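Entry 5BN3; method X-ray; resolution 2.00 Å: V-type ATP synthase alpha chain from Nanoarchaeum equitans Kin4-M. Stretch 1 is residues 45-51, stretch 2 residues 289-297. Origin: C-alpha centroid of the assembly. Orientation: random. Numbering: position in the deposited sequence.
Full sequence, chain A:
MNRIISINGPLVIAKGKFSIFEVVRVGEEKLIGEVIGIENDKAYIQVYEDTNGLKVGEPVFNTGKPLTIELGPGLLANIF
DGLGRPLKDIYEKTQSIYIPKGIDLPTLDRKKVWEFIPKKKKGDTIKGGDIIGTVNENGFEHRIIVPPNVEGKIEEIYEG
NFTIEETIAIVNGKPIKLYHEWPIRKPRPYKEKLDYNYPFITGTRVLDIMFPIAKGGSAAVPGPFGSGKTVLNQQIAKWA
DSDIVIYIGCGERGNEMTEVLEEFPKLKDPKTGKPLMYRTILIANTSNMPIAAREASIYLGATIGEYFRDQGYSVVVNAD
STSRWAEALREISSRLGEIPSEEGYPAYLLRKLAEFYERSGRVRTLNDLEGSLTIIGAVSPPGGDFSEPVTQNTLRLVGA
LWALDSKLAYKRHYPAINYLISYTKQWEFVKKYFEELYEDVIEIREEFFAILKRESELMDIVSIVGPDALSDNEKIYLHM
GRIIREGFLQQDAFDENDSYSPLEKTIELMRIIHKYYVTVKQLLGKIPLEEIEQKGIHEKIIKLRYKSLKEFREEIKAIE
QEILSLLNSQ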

ATOM      1  N   ILE A  45      24.111  21.354  13.063  1.00 36.35           N
ATOM      2  CA  ILE A  45      23.435  22.169  14.059  1.00 41.56           C
ATOM      3  C   ILE A  45      21.950  22.305  13.748  1.00 37.09           C
ATOM      4  O   ILE A  45      21.580  22.713  12.644  1.00 38.75           O
ATOM      5  N   GLN A  46      21.096  21.964  14.709  1.00 37.54           N
ATOM      6  CA  GLN A  46      19.677  22.267  14.559  1.00 46.63           C
ATOM      7  C   GLN A  46      19.370  23.622  15.193  1.00 36.59           C
ATOM      8  O   GLN A  46      19.700  23.877  16.356  1.00 38.86           O
ATOM      9  N   VAL A  47      18.769  24.498  14.397  1.00 43.26           N
ATOM     10  CA  VAL A  47      18.525  25.876  14.798  1.00 39.06           C
ATOM     11  C   VAL A  47      17.098  26.035  15.308  1.00 49.62           C
ATOM     12  O   VAL A  47      16.148  25.587  14.663  1.00 40.04           O
ATOM     13  N   TYR A  48      16.954  26.669  16.469  1.00 40.58           N
ATOM     14  CA  TYR A  48      15.650  26.830  17.106  1.00 39.03           C
ATOM     15  C   TYR A  48      14.974  28.138  16.709  1.00 36.21           C
ATOM     16  O   TYR A  48      14.139  28.672  17.441  1.00 50.01           O
ATOM     17  N   GLU A  49      15.343  28.643  15.539  1.00 42.18           N
ATOM     18  CA  GLU A  49      14.730  29.840  14.982  1.00 40.89           C
ATOM     19  C   GLU A  49      14.697  29.716  13.466  1.00 52.18           C
ATOM     20  O   GLU A  49      15.323  28.817  12.902  1.00 52.26           O
ATOM     21  N   ASP A  50      13.963  30.606  12.806  1.00 48.84           N
ATOM     22  CA  ASP A  50      13.871  30.561  11.351  1.00 48.19           C
ATOM     23  C   ASP A  50      15.222  30.870  10.713  1.00 54.63           C
ATOM     24  O   ASP A  50      15.933  31.779  11.145  1.00 49.65           O
ATOM     25  N   THR A  51      15.571  30.101   9.688  1.00 46.87           N
ATOM     26  CA  THR A  51      16.883  30.206   9.062  1.00 50.75           C
ATOM     27  C   THR A  51      16.842  30.892   7.698  1.00 45.83           C
ATOM     28  O   THR A  51      17.866  30.989   7.021  1.00 46.65           O
ATOM     29  N   MET A 289       5.639  28.156  14.863  1.00 36.77           N
ATOM     30  CA  MET A 289       6.882  28.551  15.527  1.00 39.90           C
ATOM     31  C   MET A 289       7.963  27.558  15.077  1.00 41.65           C
ATOM     32  O   MET A 289       7.623  26.537  14.475  1.00 41.84           O
ATOM     33  N   PRO A 290       9.259  27.862  15.319  1.00 45.00           N
ATOM     34  CA  PRO A 290      10.312  26.998  14.760  1.00 40.38           C
ATOM     35  C   PRO A 290      10.140  25.512  15.094  1.00 39.94           C
ATOM     36  O   PRO A 290       9.894  25.161  16.250  1.00 36.31           O
ATOM     37  N   ILE A 291      10.271  24.658  14.081  1.00 37.99           N
ATOM     38  CA  ILE A 291       9.969  23.234  14.218  1.00 50.20           C
ATOM     39  C   ILE A 291      10.862  22.511  15.231  1.00 47.30           C
ATOM     40  O   ILE A 291      10.385  21.668  15.989  1.00 38.24           O
ATOM     41  N   ALA A 292      12.145  22.859  15.262  1.00 35.53           N
ATOM     42  CA  ALA A 292      13.088  22.205  16.166  1.00 43.71           C
ATOM     43  C   ALA A 292      12.803  22.521  17.632  1.00 38.91           C
ATOM     44  O   ALA A 292      13.184  21.764  18.527  1.00 39.03           O
ATOM     45  N   ALA A 293      12.135  23.641  17.877  1.00 33.20           N
ATOM     46  CA  ALA A 293      11.802  24.042  19.237  1.00 36.61           C
ATOM     47  C   ALA A 293      10.691  23.176  19.836  1.00 42.18           C
ATOM     48  O   ALA A 293      10.427  23.245  21.037  1.00 33.99           O
ATOM     49  N   ARG A 294      10.035  22.375  18.997  1.00 31.56           N
ATOM     50  CA  ARG A 294       9.055  21.402  19.479  1.00 33.92           C
ATOM     51  C   ARG A 294       9.734  20.346  20.332  1.00 32.69           C
ATOM     52  O   ARG A 294       9.208  19.939  21.367  1.00 37.35           O
ATOM     53  N   GLU A 295      10.898  19.885  19.883  1.00 34.50           N
ATOM     54  CA  GLU A 295      11.665  18.916  20.654  1.00 34.62           C
ATOM     55  C   GLU A 295      12.094  19.540  21.973  1.00 41.45           C
ATOM     56  O   GLU A 295      12.002  18.911  23.027  1.00 37.70           O
ATOM     57  N   ALA A 296      12.544  20.787  21.909  1.00 36.10           N
ATOM     58  CA  ALA A 296      12.970  21.501  23.105  1.00 40.46           C
ATOM     59  C   ALA A 296      11.833  21.620  24.116  1.00 41.69           C
ATOM     60  O   ALA A 296      12.039  21.418  25.309  1.00 38.40           O
ATOM     61  N   SER A 297      10.635  21.932  23.632  1.00 33.66           N
ATOM     62  CA  SER A 297       9.476  22.114  24.508  1.00 33.82           C
ATOM     63  C   SER A 297       9.118  20.843  25.284  1.00 33.06           C
ATOM     64  O   SER A 297       8.663  20.913  26.427  1.00 36.59           O
TER

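The end of a strand and the loop that follows it pack against a type I turn and the first part of a helix in a small, largely apolar contact, 333 Å² in all, which is centred on Y48 and fastened by one direct side-chain hydrogen bond and one bridging water. Y48 loses the most surface to the other stretch. Its CA-to-CB bond runs sideways, but with chi1 at -62° (m) and chi2 at -80° the ring reaches A292, A293 and A296. CD1 of Y48 is 3.9 Å from CB of A292 and 4.2 Å from CB of A293, while CE1 of Y48 reaches CB of A296 at 4.0 Å. The ring edge meets the turn, with Y48 CE1 3.2 Å from A292 O and Y48 CD1 3.6 Å from A293 N.

The CA-to-CB bond of Q46 points toward the second stretch, with chi1 at 69° (p) and chi2 t. Its amide nitrogen serves two acceptors, Q46 NE2 donating to E295 OE1 at 3.2 Å with a nearly straight angle of 167°, and to Y48 OH at 2.9 Å within its own stretch. The CA-to-CB bond of E295 also points toward the first stretch, and chi1 and chi2 are both t; the same amide thus joins E295 and Y48.

Beside the ring, the CA-to-CB bond of A292 points toward the first stretch, and A292 CB lies 3.6 Å from V47 O. V47 O accepts a hydrogen bond from water 1 at 2.8 Å, and the same water accepts one from A292 N at 2.9 Å, joining the two backbones. P290 packs on the loop: its CG rests 3.4 Å from Y48 O and 3.6 Å from E49 CA. The CA-to-CB bonds of V47 and E49 point away.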

ATOM      1  CB  ILE A  45      24.058  23.580  14.098  1.00 46.22           C
ATOM      2  CG1 ILE A  45      25.539  23.493  14.478  1.00 46.23           C
ATOM      3  CG2 ILE A  45      23.309  24.476  15.065  1.00 40.21           C
ATOM      4  CD1 ILE A  45      26.368  24.655  13.976  1.00 46.15           C
ATOM      5  CB  GLN A  46      18.774  21.139  15.087  1.00 41.95           C
ATOM      6  CG  GLN A  46      18.765  20.919  16.594  1.00 42.05           C
ATOM      7  CD  GLN A  46      17.906  19.728  16.983  1.00 54.86           C
ATOM      8  OE1 GLN A  46      17.866  18.722  16.274  1.00 54.69           O
ATOM      9  NE2 GLN A  46      17.211  19.839  18.109  1.00 52.08           N
ATOM     10  CB  VAL A  47      18.776  26.835  13.619  1.00 43.16           C
ATOM     11  CG1 VAL A  47      18.589  28.279  14.051  1.00 47.74           C
ATOM     12  CG2 VAL A  47      20.176  26.629  13.080  1.00 42.13           C
ATOM     13  CB  TYR A  48      15.787  26.724  18.625  1.00 45.14           C
ATOM     14  CG  TYR A  48      16.305  25.380  19.067  1.00 47.37           C
ATOM     15  CD1 TYR A  48      15.459  24.285  19.153  1.00 47.55           C
ATOM     16  CD2 TYR A  48      17.644  25.200  19.381  1.00 48.46           C
ATOM     17  CE1 TYR A  48      15.929  23.051  19.546  1.00 42.08           C
ATOM     18  CE2 TYR A  48      18.124  23.970  19.776  1.00 53.59           C
ATOM     19  CZ  TYR A  48      17.262  22.899  19.856  1.00 53.63           C
ATOM     20  OH  TYR A  48      17.733  21.671  20.249  1.00 48.24           O
ATOM     21  CB  GLU A  49      15.494  31.095  15.418  1.00 57.34           C
ATOM     22  CG  GLU A  49      14.753  31.938  16.448  1.00 71.37           C
ATOM     23  CD  GLU A  49      15.615  32.327  17.634  1.00 84.37           C
ATOM     24  OE1 GLU A  49      16.776  31.869  17.711  1.00 84.96           O
ATOM     25  OE2 GLU A  49      15.130  33.092  18.494  1.00 81.44           O
ATOM     26  CB  ASP A  50      12.808  31.531  10.839  1.00 48.94           C
ATOM     27  CG  ASP A  50      12.593  31.419   9.341  1.00 69.62           C
ATOM     28  OD1 ASP A  50      12.826  30.327   8.777  1.00 79.90           O
ATOM     29  OD2 ASP A  50      12.187  32.427   8.726  1.00 79.95           O
ATOM     30  CB  THR A  51      17.547  28.827   8.912  1.00 47.06           C
ATOM     31  OG1 THR A  51      16.714  27.973   8.119  1.00 46.87           O
ATOM     32  CG2 THR A  51      17.771  28.193  10.275  1.00 43.26           C
ATOM     33  CB  MET A 289       6.679  28.595  17.052  1.00 38.95           C
ATOM     34  CG  MET A 289       6.022  29.898  17.529  1.00 42.01           C
ATOM     35  SD  MET A 289       5.326  29.877  19.199  1.00 51.75           S
ATOM     36  CE  MET A 289       6.805  30.035  20.201  1.00 57.29           C
ATOM     37  CB  PRO A 290      11.590  27.543  15.405  1.00 47.70           C
ATOM     38  CG  PRO A 290      11.282  28.979  15.666  1.00 50.97           C
ATOM     39  CD  PRO A 290       9.831  29.008  16.053  1.00 46.11           C
ATOM     40  CB  ILE A 291       9.973  22.510  12.831  1.00 44.13           C
ATOM     41  CG1 ILE A 291       9.362  21.110  12.939  1.00 37.85           C
ATOM     42  CG2 ILE A 291      11.379  22.452  12.224  1.00 41.44           C
ATOM     43  CD1 ILE A 291       9.101  20.452  11.600  1.00 46.84           C
ATOM     44  CB  ALA A 292      14.511  22.587  15.806  1.00 48.89           C
ATOM     45  CB  ALA A 293      11.419  25.504  19.274  1.00 39.84           C
ATOM     46  CB  ARG A 294       8.345  20.712  18.310  1.00 32.95           C
ATOM     47  CG  ARG A 294       7.455  21.612  17.482  1.00 36.80           C
ATOM     48  CD  ARG A 294       6.764  20.818  16.389  1.00 34.30           C
ATOM     49  NE  ARG A 294       6.153  21.693  15.391  1.00 28.38           N
ATOM     50  CZ  ARG A 294       5.635  21.269  14.245  1.00 33.04           C
ATOM     51  NH1 ARG A 294       5.650  19.977  13.948  1.00 29.36           N
ATOM     52  NH2 ARG A 294       5.105  22.137  13.400  1.00 35.79           N
ATOM     53  CB  GLU A 295      12.892  18.432  19.875  1.00 39.06           C
ATOM     54  CG  GLU A 295      13.813  17.552  20.703  1.00 47.39           C
ATOM     55  CD  GLU A 295      14.774  16.737  19.865  1.00 59.86           C
ATOM     56  OE1 GLU A 295      15.740  17.315  19.321  1.00 56.99           O
ATOM     57  OE2 GLU A 295      14.569  15.510  19.761  1.00 59.37           O
ATOM     58  CB  ALA A 296      13.497  22.872  22.738  1.00 42.80           C
ATOM     59  CB  SER A 297       8.266  22.586  23.701  1.00 39.34           C
ATOM     60  OG  SER A 297       7.769  21.547  22.877  1.00 46.42           O
TER
HETATM   61  O   HOH W   1      13.547  24.994  13.850  1.00 37.49           O